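Local coordinates for putative uncharacterized protein (Pyrococcus furiosus, PDB 3V68) that is of undetermined detailed function but probably binds double-stranded DNA, as a DUF2666-family protein built from two related sequence repeats, at residues 205-209 with 229-233; 51-57 with 82-88; 5-11 with 128-134. One frame throughout, in Å; residues are numbered along the deposited sequence.

Contact 1. Residues 205-209 with 229-233; sequences IKEIV and MLSKL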
loop_
_atom_site.group_PDB
_atom_site.type_symbol
_atom_site.label_atom_id
_atom_site.label_comp_id
_atom_site.label_asym_id
_atom_site.label_seq_id
_atom_site.Cartn_x
_atom_site.Cartn_y
_atom_site.Cartn_z
ATOM N N ILE A 205 11.874 5.962 19.248
ATOM C CA ILE A 205 11.257 6.477 18.023
ATOM C C ILE A 205 12.130 7.583 17.419
ATOM O O ILE A 205 12.406 7.585 16.217
ATOM C CB ILE A 205 9.806 6.979 18.278
ATOM C CG1 ILE A 205 8.891 5.796 18.630
ATOM C CG2 ILE A 205 9.261 7.745 17.062
ATOM C CD1 ILE A 205 7.494 6.184 19.119
ATOM N N LYS A 206 12.578 8.509 18.266
ATOM C CA LYS A 206 13.489 9.568 17.850
ATOM C C LYS A 206 14.758 8.989 17.214
ATOM O O LYS A 206 15.181 9.417 16.145
ATOM C CB LYS A 206 13.850 10.445 19.055
ATOM C CG LYS A 206 14.567 11.743 18.710
ATOM C CD LYS A 206 14.913 12.548 19.967
ATOM C CE LYS A 206 13.668 13.043 20.704
ATOM N NZ LYS A 206 14.015 13.752 21.975
ATOM N N GLU A 207 15.347 7.998 17.875
ATOM C CA GLU A 207 16.562 7.361 17.384
ATOM C C GLU A 207 16.378 6.667 16.034
ATOM O O GLU A 207 17.225 6.791 15.147
ATOM C CB GLU A 207 17.094 6.368 18.419
ATOM C CG GLU A 207 17.713 7.041 19.636
ATOM C CD GLU A 207 17.747 6.148 20.865
ATOM O OE1 GLU A 207 17.392 4.955 20.767
ATOM O OE2 GLU A 207 18.126 6.653 21.944
ATOM N N ILE A 208 15.272 5.943 15.874
ATOM C CA ILE A 208 15.079 5.194 14.635
ATOM C C ILE A 208 14.740 6.102 13.448
ATOM O O ILE A 208 15.154 5.837 12.319
ATOM C CB ILE A 208 14.098 3.986 14.788
ATOM C CG1 ILE A 208 14.363 2.956 13.674
ATOM C CG2 ILE A 208 12.632 4.435 14.851
ATOM C CD1 ILE A 208 13.500 1.700 13.723
ATOM N N VAL A 209 14.013 7.187 13.715
ATOM C CA VAL A 209 13.737 8.182 12.677
ATOM C C VAL A 209 15.042 8.827 12.212
ATOM O O VAL A 209 15.274 8.980 11.011
ATOM C CB VAL A 209 12.731 9.249 13.154
ATOM C CG1 VAL A 209 12.665 10.412 12.170
ATOM C CG2 VAL A 209 11.357 8.629 13.306
ATOM N N MET A 229 11.836 0.880 8.665
ATOM C CA MET A 229 11.800 1.674 9.897
ATOM C C MET A 229 10.433 1.562 10.571
ATOM O O MET A 229 10.337 1.300 11.773
ATOM C CB MET A 229 12.148 3.138 9.609
ATOM C CG MET A 229 12.146 4.045 10.839
ATOM S SD MET A 229 10.529 4.738 11.242
ATOM C CE MET A 229 10.377 6.015 10.002
ATOM N N LEU A 230 9.380 1.736 9.780
ATOM C CA LEU A 230 8.006 1.615 10.275
ATOM C C LEU A 230 7.670 0.219 10.804
ATOM O O LEU A 230 6.944 0.091 11.790
ATOM C CB LEU A 230 7.004 2.045 9.202
ATOM C CG LEU A 230 7.041 3.528 8.830
ATOM C CD1 LEU A 230 6.191 3.768 7.604
ATOM C CD2 LEU A 230 6.628 4.442 9.983
ATOM N N SER A 231 8.221 -0.818 10.175
ATOM C CA SER A 231 7.961 -2.196 10.607
ATOM C C SER A 231 8.433 -2.453 12.042
ATOM O O SER A 231 7.852 -3.283 12.752
ATOM C CB SER A 231 8.596 -3.201 9.642
ATOM O OG SER A 231 9.965 -3.403 9.934
ATOM N N LYS A 232 9.468 -1.731 12.468
ATOM C CA LYS A 232 10.014 -1.897 13.818
ATOM C C LYS A 232 9.059 -1.364 14.885
ATOM O O LYS A 232 9.174 -1.713 16.059
ATOM C CB LYS A 232 11.393 -1.235 13.949
ATOM C CG LYS A 232 12.462 -1.777 13.006
ATOM C CD LYS A 232 12.627 -3.294 13.114
ATOM C CE LYS A 232 13.791 -3.785 12.268
ATOM N NZ LYS A 232 13.738 -5.267 12.060
ATOM N N LEU A 233 8.136 -0.503 14.461
ATOM C CA LEU A 233 7.078 0.017 15.326
ATOM C C LEU A 233 5.774 -0.768 15.170
ATOM O O LEU A 233 4.775 -0.461 15.828
ATOM C CB LEU A 233 6.821 1.495 15.012
ATOM C CG LEU A 233 7.763 2.567 15.571
ATOM C CD1 LEU A 233 9.118 2.551 14.878
ATOM C CD2 LEU A 233 7.114 3.934 15.427
#

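Contact 2. Residues 51-57 with 82-88; sequences KIDVNGL and IGRLVME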
loop_
_atom_site.group_PDB
_atom_site.type_symbol
_atom_site.label_atom_id
_atom_site.label_comp_id
_atom_site.label_asym_id
_atom_site.label_seq_id
_atom_site.Cartn_x
_atom_site.Cartn_y
_atom_site.Cartn_z
ATOM N N LYS A 51 -17.248 -2.561 5.716
ATOM C CA LYS A 51 -16.717 -3.079 6.981
ATOM C C LYS A 51 -16.007 -2.038 7.849
ATOM O O LYS A 51 -15.821 -2.250 9.049
ATOM C CB LYS A 51 -15.756 -4.250 6.717
ATOM C CG LYS A 51 -16.363 -5.460 5.990
ATOM C CD LYS A 51 -17.606 -5.997 6.687
ATOM C CE LYS A 51 -17.321 -6.425 8.119
ATOM N NZ LYS A 51 -18.492 -7.128 8.708
ATOM N N ILE A 52 -15.608 -0.923 7.241
ATOM C CA ILE A 52 -14.867 0.125 7.944
ATOM C C ILE A 52 -15.482 1.483 7.616
ATOM O O ILE A 52 -15.743 1.789 6.450
ATOM C CB ILE A 52 -13.346 0.114 7.565
ATOM C CG1 ILE A 52 -12.687 -1.217 7.957
ATOM C CG2 ILE A 52 -12.594 1.293 8.216
ATOM C CD1 ILE A 52 -11.357 -1.499 7.249
ATOM N N ASP A 53 -15.730 2.284 8.647
ATOM C CA ASP A 53 -16.201 3.652 8.462
ATOM C C ASP A 53 -15.002 4.495 8.044
ATOM O O ASP A 53 -14.305 5.060 8.888
ATOM C CB ASP A 53 -16.818 4.177 9.766
ATOM C CG ASP A 53 -17.352 5.606 9.649
ATOM O OD1 ASP A 53 -17.146 6.276 8.609
ATOM O OD2 ASP A 53 -17.978 6.071 10.624
ATOM N N VAL A 54 -14.762 4.565 6.735
ATOM C CA VAL A 54 -13.556 5.215 6.207
ATOM C C VAL A 54 -13.548 6.732 6.414
ATOM O O VAL A 54 -12.506 7.308 6.722
ATOM C CB VAL A 54 -13.305 4.847 4.727
ATOM C CG1 VAL A 54 -12.085 5.587 4.176
ATOM C CG2 VAL A 54 -13.098 3.342 4.604
ATOM N N ASN A 55 -14.709 7.369 6.267
ATOM C CA ASN A 55 -14.811 8.799 6.553
ATOM C C ASN A 55 -14.366 9.116 7.980
ATOM O O ASN A 55 -13.580 10.036 8.201
ATOM C CB ASN A 55 -16.228 9.312 6.291
ATOM C CG ASN A 55 -16.573 9.352 4.810
ATOM O OD1 ASN A 55 -17.547 8.739 4.373
ATOM N ND2 ASN A 55 -15.770 10.072 4.029
ATOM N N GLY A 56 -14.852 8.326 8.935
ATOM C CA GLY A 56 -14.441 8.448 10.327
ATOM C C GLY A 56 -12.961 8.172 10.519
ATOM O O GLY A 56 -12.280 8.881 11.260
ATOM N N LEU A 57 -12.466 7.140 9.838
ATOM C CA LEU A 57 -11.064 6.737 9.948
ATOM C C LEU A 57 -10.111 7.852 9.532
ATOM O O LEU A 57 -9.176 8.182 10.263
ATOM C CB LEU A 57 -10.799 5.472 9.123
ATOM C CG LEU A 57 -9.369 4.919 9.108
ATOM C CD1 LEU A 57 -8.944 4.400 10.481
ATOM C CD2 LEU A 57 -9.260 3.828 8.057
ATOM N N ILE A 82 -9.698 3.285 16.175
ATOM C CA ILE A 82 -9.827 2.506 14.948
ATOM C C ILE A 82 -10.835 1.366 15.122
ATOM O O ILE A 82 -11.676 1.142 14.252
ATOM C CB ILE A 82 -8.452 1.963 14.469
ATOM C CG1 ILE A 82 -7.528 3.127 14.095
ATOM C CG2 ILE A 82 -8.619 1.010 13.283
ATOM C CD1 ILE A 82 -6.070 2.734 13.880
ATOM N N GLY A 83 -10.748 0.662 16.251
ATOM C CA GLY A 83 -11.655 -0.441 16.560
ATOM C C GLY A 83 -13.111 -0.021 16.509
ATOM O O GLY A 83 -13.964 -0.756 16.013
ATOM N N ARG A 84 -13.381 1.183 16.999
ATOM C CA ARG A 84 -14.741 1.729 17.007
ATOM C C ARG A 84 -15.297 2.015 15.616
ATOM O O ARG A 84 -16.507 2.178 15.440
ATOM C CB ARG A 84 -14.808 2.971 17.892
ATOM C CG ARG A 84 -14.817 2.596 19.343
ATOM C CD ARG A 84 -14.708 3.766 20.273
ATOM N NE ARG A 84 -14.981 3.306 21.629
ATOM C CZ ARG A 84 -14.641 3.951 22.736
ATOM N NH1 ARG A 84 -14.000 5.109 22.676
ATOM N NH2 ARG A 84 -14.948 3.427 23.914
ATOM N N LEU A 85 -14.412 2.070 14.627
ATOM C CA LEU A 85 -14.806 2.359 13.260
ATOM C C LEU A 85 -14.941 1.092 12.410
ATOM O O LEU A 85 -15.253 1.169 11.222
ATOM C CB LEU A 85 -13.811 3.339 12.629
ATOM C CG LEU A 85 -13.735 4.721 13.289
ATOM C CD1 LEU A 85 -12.422 5.398 12.959
ATOM C CD2 LEU A 85 -14.915 5.609 12.888
ATOM N N VAL A 86 -14.716 -0.064 13.032
ATOM C CA VAL A 86 -14.803 -1.353 12.343
ATOM C C VAL A 86 -16.133 -2.033 12.660
ATOM O O VAL A 86 -16.431 -2.331 13.823
ATOM C CB VAL A 86 -13.612 -2.279 12.702
ATOM C CG1 VAL A 86 -13.817 -3.677 12.131
ATOM C CG2 VAL A 86 -12.302 -1.686 12.187
ATOM N N MET A 87 -16.922 -2.276 11.616
ATOM C CA MET A 87 -18.238 -2.891 11.759
ATOM C C MET A 87 -18.131 -4.413 11.742
ATOM O O MET A 87 -18.481 -5.067 10.759
ATOM C CB MET A 87 -19.187 -2.400 10.660
ATOM C CG MET A 87 -19.561 -0.923 10.758
ATOM S SD MET A 87 -18.385 0.194 9.958
ATOM C CE MET A 87 -18.897 0.093 8.250
ATOM N N GLU A 88 -17.642 -4.967 12.847
ATOM C CA GLU A 88 -17.479 -6.405 12.990
ATOM C C GLU A 88 -17.567 -6.783 14.459
ATOM O O GLU A 88 -16.980 -6.109 15.312
ATOM C CB GLU A 88 -16.139 -6.858 12.389
ATOM C CG GLU A 88 -15.883 -8.370 12.453
ATOM C CD GLU A 88 -16.996 -9.189 11.816
ATOM O OE1 GLU A 88 -17.307 -8.972 10.628
ATOM O OE2 GLU A 88 -17.564 -10.056 12.513
#

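Contact 3. Residues 5-11 with 128-134; sequences ILEFTAK and IQPRYEE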
loop_
_atom_site.group_PDB
_atom_site.type_symbol
_atom_site.label_atom_id
_atom_site.label_comp_id
_atom_site.label_asym_id
_atom_site.label_seq_id
_atom_site.Cartn_x
_atom_site.Cartn_y
_atom_site.Cartn_z
ATOM N N ILE A 5 4.155 -8.258 -21.827
ATOM C CA ILE A 5 3.114 -7.273 -21.581
ATOM C C ILE A 5 3.290 -6.707 -20.173
ATOM O O ILE A 5 3.706 -7.415 -19.257
ATOM C CB ILE A 5 1.694 -7.894 -21.754
ATOM C CG1 ILE A 5 0.608 -6.811 -21.734
ATOM C CG2 ILE A 5 1.440 -8.989 -20.706
ATOM C CD1 ILE A 5 -0.778 -7.295 -22.129
ATOM N N LEU A 6 2.990 -5.425 -20.013
ATOM C CA LEU A 6 2.956 -4.820 -18.695
ATOM C C LEU A 6 1.903 -3.738 -18.717
ATOM O O LEU A 6 2.120 -2.673 -19.286
ATOM C CB LEU A 6 4.323 -4.245 -18.326
ATOM C CG LEU A 6 4.553 -3.786 -16.890
ATOM C CD1 LEU A 6 4.103 -4.845 -15.880
ATOM C CD2 LEU A 6 6.014 -3.438 -16.681
ATOM N N GLU A 7 0.752 -4.023 -18.120
ATOM C CA GLU A 7 -0.373 -3.105 -18.195
ATOM C C GLU A 7 -1.242 -3.095 -16.949
ATOM O O GLU A 7 -1.369 -4.104 -16.240
ATOM C CB GLU A 7 -1.234 -3.381 -19.433
ATOM C CG GLU A 7 -1.924 -4.730 -19.460
ATOM C CD GLU A 7 -2.959 -4.830 -20.567
ATOM O OE1 GLU A 7 -4.074 -5.318 -20.286
ATOM O OE2 GLU A 7 -2.659 -4.421 -21.714
ATOM N N PHE A 8 -1.822 -1.928 -16.693
ATOM C CA PHE A 8 -2.829 -1.757 -15.666
ATOM C C PHE A 8 -3.973 -0.933 -16.232
ATOM O O PHE A 8 -3.757 0.159 -16.753
ATOM C CB PHE A 8 -2.254 -1.053 -14.428
ATOM C CG PHE A 8 -3.289 -0.754 -13.385
ATOM C CD1 PHE A 8 -3.771 -1.768 -12.565
ATOM C CD2 PHE A 8 -3.807 0.534 -13.239
ATOM C CE1 PHE A 8 -4.748 -1.510 -11.609
ATOM C CE2 PHE A 8 -4.785 0.801 -12.281
ATOM C CZ PHE A 8 -5.256 -0.221 -11.467
ATOM N N THR A 9 -5.189 -1.461 -16.134
ATOM C CA THR A 9 -6.380 -0.664 -16.421
ATOM C C THR A 9 -7.412 -0.879 -15.327
ATOM O O THR A 9 -7.452 -1.938 -14.696
ATOM C CB THR A 9 -7.022 -0.949 -17.816
ATOM O OG1 THR A 9 -7.563 -2.275 -17.859
ATOM C CG2 THR A 9 -6.016 -0.773 -18.953
ATOM N N ALA A 10 -8.226 0.144 -15.097
ATOM C CA ALA A 10 -9.325 0.064 -14.149
ATOM C C ALA A 10 -10.506 0.819 -14.723
ATOM O O ALA A 10 -10.339 1.874 -15.336
ATOM C CB ALA A 10 -8.922 0.648 -12.803
ATOM N N LYS A 11 -11.694 0.257 -14.537
ATOM C CA LYS A 11 -12.935 0.890 -14.958
ATOM C C LYS A 11 -14.004 0.518 -13.940
ATOM O O LYS A 11 -14.390 -0.643 -13.836
ATOM C CB LYS A 11 -13.325 0.425 -16.364
ATOM C CG LYS A 11 -14.668 0.950 -16.852
ATOM C CD LYS A 11 -14.936 0.516 -18.286
ATOM C CE LYS A 11 -16.346 0.885 -18.721
ATOM N NZ LYS A 11 -17.377 -0.023 -18.145
ATOM N N ILE A 128 -3.637 3.894 -22.566
ATOM C CA ILE A 128 -4.276 2.891 -23.394
ATOM C C ILE A 128 -5.735 2.839 -22.971
ATOM O O ILE A 128 -6.079 3.264 -21.862
ATOM C CB ILE A 128 -3.616 1.495 -23.226
ATOM C CG1 ILE A 128 -3.585 1.073 -21.748
ATOM C CG2 ILE A 128 -2.216 1.501 -23.829
ATOM C CD1 ILE A 128 -3.222 -0.383 -21.511
ATOM N N GLN A 129 -6.596 2.343 -23.854
ATOM C CA GLN A 129 -8.002 2.161 -23.509
ATOM C C GLN A 129 -8.146 0.941 -22.594
ATOM O O GLN A 129 -7.262 0.078 -22.584
ATOM C CB GLN A 129 -8.869 2.037 -24.769
ATOM C CG GLN A 129 -8.643 0.791 -25.619
ATOM C CD GLN A 129 -9.773 0.557 -26.609
ATOM O OE1 GLN A 129 -9.542 0.411 -27.811
ATOM N NE2 GLN A 129 -11.005 0.532 -26.109
ATOM N N PRO A 130 -9.238 0.874 -21.805
ATOM C CA PRO A 130 -9.431 -0.281 -20.926
ATOM C C PRO A 130 -9.498 -1.589 -21.717
ATOM O O PRO A 130 -10.095 -1.630 -22.797
ATOM C CB PRO A 130 -10.775 0.012 -20.254
ATOM C CG PRO A 130 -10.911 1.491 -20.313
ATOM C CD PRO A 130 -10.305 1.877 -21.626
ATOM N N ARG A 131 -8.882 -2.640 -21.181
ATOM C CA ARG A 131 -8.803 -3.940 -21.854
ATOM C C ARG A 131 -10.169 -4.635 -21.969
ATOM O O ARG A 131 -10.377 -5.468 -22.852
ATOM C CB ARG A 131 -7.778 -4.842 -21.145
ATOM C CG ARG A 131 -7.506 -6.213 -21.799
ATOM C CD ARG A 131 -7.152 -6.113 -23.287
ATOM N NE ARG A 131 -5.843 -5.505 -23.529
ATOM C CZ ARG A 131 -4.719 -6.188 -23.738
ATOM N NH1 ARG A 131 -4.721 -7.516 -23.736
ATOM N NH2 ARG A 131 -3.585 -5.537 -23.955
ATOM N N TYR A 132 -11.091 -4.276 -21.081
ATOM C CA TYR A 132 -12.422 -4.874 -21.054
ATOM C C TYR A 132 -13.496 -3.798 -21.112
ATOM O O TYR A 132 -13.317 -2.703 -20.579
ATOM C CB TYR A 132 -12.595 -5.733 -19.798
ATOM C CG TYR A 132 -11.553 -6.822 -19.674
ATOM C CD1 TYR A 132 -11.742 -8.065 -20.277
ATOM C CD2 TYR A 132 -10.371 -6.607 -18.959
ATOM C CE1 TYR A 132 -10.784 -9.068 -20.170
ATOM C CE2 TYR A 132 -9.406 -7.603 -18.850
ATOM C CZ TYR A 132 -9.620 -8.832 -19.458
ATOM O OH TYR A 132 -8.674 -9.823 -19.354
ATOM N N GLU A 133 -14.608 -4.118 -21.768
ATOM C CA GLU A 133 -15.721 -3.180 -21.906
ATOM C C GLU A 133 -16.509 -3.043 -20.607
ATOM O O GLU A 133 -17.007 -1.968 -20.284
ATOM C CB GLU A 133 -16.649 -3.606 -23.042
ATOM C CG GLU A 133 -16.016 -3.509 -24.425
ATOM C CD GLU A 133 -17.018 -3.712 -25.544
ATOM O OE1 GLU A 133 -16.807 -4.624 -26.373
ATOM O OE2 GLU A 133 -18.018 -2.965 -25.593
ATOM N N GLU A 134 -16.624 -4.142 -19.872
ATOM C CA GLU A 134 -17.287 -4.127 -18.576
ATOM C C GLU A 134 -16.376 -3.504 -17.529
ATOM O O GLU A 134 -15.157 -3.445 -17.716
ATOM C CB GLU A 134 -17.704 -5.538 -18.148
ATOM C CG GLU A 134 -16.680 -6.629 -18.437
ATOM C CD GLU A 134 -16.802 -7.208 -19.835
ATOM O OE1 GLU A 134 -17.909 -7.651 -20.207
ATOM O OE2 GLU A 134 -15.784 -7.229 -20.559
#

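Contact 1. Residues 205-209 with 229-233
Ile-208 is the bump at the centre of this contact. Its CA-to-CB bond points toward 229-233, and the side chain enters a hollow formed by Met-229, Lys-232 and Leu-233. The tip, CD1 of Ile-208, lies 3.6 Å from Lys-232 CB and 3.7 Å from the backbone O of Met-229. CG1 of Ile-208 rests 3.8 Å from Met-229 CG. The other branch, CG2 of Ile-208, meets Leu-233 CD1 at 4.0 Å. Helices 202-213 and 219-231 follow each other in the chain and run in roughly opposite directions here, as in an alpha-alpha hairpin. Ile-208 lies opposite Met-229 (CA to CA 6.8 Å), and Ile-205 opposite Leu-233 (CA to CA 8.2 Å). Ile-205 and Val-209, one turn apart, extend the apolar seam. CG1 of Ile-205 packs on Leu-233 CD2 at 4.1 Å, and CG2 of Val-209 approaches the Met-229 methyl CE at 4.3 Å. Lys-232 gives only its base to the hollow. Its amino end leads away to a salt bridge with Glu-228. Helix 66-73, from the first repeat, also packs here: its Leu-70 touches both Val-209 and Leu-230.

Contact 2. Residues 51-57 with 82-88
The two backbones run antiparallel for a short distance. Ile-52 and Val-86 form a single beta bridge, a non-hydrogen-bonded pair with CA atoms 4.6 Å apart. Two hydrogen bonds frame it: Met-87 N to Lys-51 O, 2.8 Å, and Asp-53 N to Leu-85 O, 2.8 Å. Between them, Ile-52 CA and Val-86 CA make CA-H...O contacts with Leu-85 O (3.5 Å) and Lys-51 O (3.6 Å) respectively. On one side the chain reaches the bridge from helix 76-83 through a type I turn, Gly-83 to Val-86. On the other it enters helix 54-58, with Asp-53 as N-cap: its OD1 accepts from Gly-56 N at 3.1 Å.

Leu-85 lies over the start of that helix. Its CD1 is 3.7 Å from Gly-56 C and 3.6 Å from Leu-57 CA. A CB on Gly-56 would clash with Leu-85 CD2. Deeper in, Leu-57 CD1 meets Ile-82 CG1 at 4.1 Å. Met-87 folds back over the backbone, with SD 3.6 Å from Asp-53 N. The amino end of Lys-51 is well anchored. Its NZ donates to Met-87 O (2.9 Å), forms a salt bridge with Glu-88 OE1 (2.9 Å), and bonds Tyr-247 OH from the C-terminal helix of the second repeat. Helix 91-110 packs against Val-86 through Leu-97 and Val-98. The arrangement is an isolated antiparallel beta bridge between two inter-helix loops, with a side-chain N-cap where one loop becomes helix, within the mainly helical part of the first repeat.

Contact 3. Residues 5-11 with 128-134
Segment 128-134, in the loop between helix 91-110 and strand 136-143, crosses one face of the four-stranded antiparallel sheet. Strand 5-12 presents Ile-5, Glu-7, Thr-9 and Lys-11 to it, while Leu-6 and Phe-8 pack on helix 26-43. Lys-11 is the most buried by the contact. Its extended chain follows the loop, and its NZ donates to Glu-133 O at 2.9 Å and forms a salt bridge with Asp-135. Thr-9 is next. Its methyl CG2 fits under the loop, 3.8 Å from Ile-128 CD1 and 4.0 Å from Pro-130 CA. Its OG1 is hydrogen-bonded to His-136 on the adjacent strand 136-143. Arg-131 closes the other end of the contact by bending back toward the start of the strand. Its NH2 lies 3.8 Å from Ile-5 CD1. Glu-7, whose OE1 is held by Asn-138, meets it in a salt bridge: Glu-7 OE2 is 2.7 Å from Arg-131 NH2, with Glu-7 CD lying over a face of the guanidinium.

Contact 1 is buried, contact 2 partly buried and contact 3 on the surface, and their chemistry follows. Contact 1 is apolar side-chain packing between helices of the second repeat. Contact 2 joins loops beside helices in the first repeat and mixes backbone hydrogen bonds, a salt bridge and apolar packing. Contact 3 ties a loop to strand 5-12 through a salt bridge and a hydrogen bond flanking an apolar patch. Contact 2 is nested in the chain loop closed by contact 3, while contact 1 follows both. The three do not touch: contacts 1 and 2 have centres 26 Å apart, and contacts 1 and 3 lie 39 Å apart between centres, on opposite sides of the chain's centre.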